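PDB 2APL: hypothetical protein PG0816 from Porphyromonas gingivalis, which is of unknown function but belongs to the DUF1896 family and folds as a single, predominantly helical chain without strands. Local coordinates for residues E17-L20 with N21-P25. Numbering follows the deposited sequence.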
# COMPACT_ATOMS: atom_id res chain seq x y z
N GLU A 17 -5.72 -9.64 -2.78
CA GLU A 17 -5.00 -10.28 -1.65
C GLU A 17 -3.50 -10.18 -1.82
O GLU A 17 -2.75 -9.81 -0.88
CB GLU A 17 -5.46 -11.71 -1.44
CG GLU A 17 -6.87 -11.80 -0.80
CD GLU A 17 -7.27 -13.24 -0.64
OE1 GLU A 17 -6.46 -14.11 -1.02
OE2 GLU A 17 -8.34 -13.53 -0.14
N THR A 18 -3.03 -10.50 -3.00
CA THR A 18 -1.59 -10.44 -3.31
C THR A 18 -1.03 -9.00 -3.13
O THR A 18 -0.00 -8.79 -2.53
CB THR A 18 -1.36 -11.02 -4.69
OG1 THR A 18 -1.79 -12.40 -4.70
CG2 THR A 18 0.15 -10.92 -5.10
N TYR A 19 -1.75 -8.03 -3.67
CA TYR A 19 -1.35 -6.64 -3.65
C TYR A 19 -1.25 -6.15 -2.20
O TYR A 19 -0.28 -5.49 -1.85
CB TYR A 19 -2.37 -5.80 -4.44
CG TYR A 19 -1.91 -4.35 -4.58
CD1 TYR A 19 -1.02 -4.02 -5.56
CD2 TYR A 19 -2.41 -3.32 -3.73
CE1 TYR A 19 -0.56 -2.73 -5.72
CE2 TYR A 19 -1.97 -1.97 -3.92
CZ TYR A 19 -1.01 -1.71 -4.90
OH TYR A 19 -0.52 -0.44 -5.19
N LEU A 20 -2.25 -6.45 -1.39
CA LEU A 20 -2.20 -6.10 0.04
C LEU A 20 -1.09 -6.84 0.80
O LEU A 20 -0.35 -6.23 1.59
CB LEU A 20 -3.56 -6.33 0.71
CG LEU A 20 -4.73 -5.48 0.16
CD1 LEU A 20 -6.02 -5.93 0.82
CD2 LEU A 20 -4.55 -3.98 0.45
N ASN A 21 -0.93 -8.13 0.52
CA ASN A 21 0.12 -8.91 1.13
C ASN A 21 1.45 -8.22 0.88
O ASN A 21 2.30 -8.15 1.81
CB ASN A 21 0.23 -10.33 0.58
CG ASN A 21 -0.85 -11.24 1.07
OD1 ASN A 21 -1.65 -10.91 2.01
ND2 ASN A 21 -0.99 -12.39 0.37
N GLU A 22 1.63 -7.66 -0.32
CA GLU A 22 2.95 -7.08 -0.63
C GLU A 22 3.14 -5.65 -0.10
O GLU A 22 4.22 -5.29 0.31
CB GLU A 22 3.21 -7.08 -2.15
CG GLU A 22 3.26 -8.50 -2.76
CD GLU A 22 3.25 -8.50 -4.32
OE1 GLU A 22 2.60 -7.59 -4.92
OE2 GLU A 22 3.86 -9.42 -4.92
N HIS A 23 2.08 -4.86 -0.13
CA HIS A 23 2.19 -3.40 -0.07
C HIS A 23 1.50 -2.81 1.17
O HIS A 23 1.77 -1.67 1.57
CB HIS A 23 1.56 -2.76 -1.33
CG HIS A 23 2.28 -3.10 -2.60
ND1 HIS A 23 3.55 -2.64 -2.89
CD2 HIS A 23 1.92 -3.89 -3.64
CE1 HIS A 23 3.93 -3.11 -4.06
NE2 HIS A 23 2.97 -3.88 -4.54
N PHE A 24 0.53 -3.56 1.71
CA PHE A 24 -0.23 -3.14 2.90
C PHE A 24 -0.42 -4.33 3.83
O PHE A 24 -1.57 -4.72 4.11
CB PHE A 24 -1.58 -2.59 2.48
CG PHE A 24 -1.51 -1.39 1.60
CD1 PHE A 24 -1.58 -0.09 2.15
CD2 PHE A 24 -1.40 -1.53 0.22
CE1 PHE A 24 -1.52 1.03 1.34
CE2 PHE A 24 -1.38 -0.37 -0.61
CZ PHE A 24 -1.45 0.89 -0.05
N PRO A 25 0.72 -4.94 4.27
CA PRO A 25 0.59 -6.19 5.04
C PRO A 25 -0.33 -5.98 6.24
O PRO A 25 -1.02 -6.91 6.63
CB PRO A 25 2.02 -6.53 5.46
CG PRO A 25 2.84 -5.24 5.22
CD PRO A 25 2.13 -4.57 4.07
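Y19 and H23, one helical turn apart, bring their rings together at the C-terminal end of helix 3-23. The CD2 corner of the imidazole sits over one face of the phenol, toward its rim, 3.4 Å from Y19 CE1; with the planes at 43° the pair is oblique. The phenol comes within range because Y19 CG stands anti to the backbone N (chi1 -173°), which swings the ring toward the next turn. Each residue offers carbon to the ring contact and a separate polar atom to an outside partner, Y19 OH to L70 O and H23 ND1 to D76 OD2.

Apolar contacts continue on the side of F24. Its CE2 lies 3.7 Å from Y19 CE2, which meets the F24 ring at its edge, near its plane, the two side chains running alongside each other, while L20 CD2 reaches F24 CB at 3.9 Å. L20 and F24 are buried, as fits their hydrocarbon side chains: L20 also packs on F33 and I34 of helix 31-51, and F24 on L70 and S73. On the exposed flank, E22 runs alongside T18, whose methyl CG2 lies 4.0 Å from E22 OE2.

Backbone bonds tie the turns together. N21 N to E17 O is the straightest, 2.8 Å long at 161°, and the series runs on through E22 to T18 and H23 to Y19. The last, F24 N to L20 O at 2.8 Å, persists although F24 has already left helical backbone angles. P25, whose nitrogen carries no hydrogen, cannot donate the next bond of the series. The arrangement is a helix C-terminus, with Y19, H23 and F24 facing the loop that carries L70 and S73 and the start of helix 74-85.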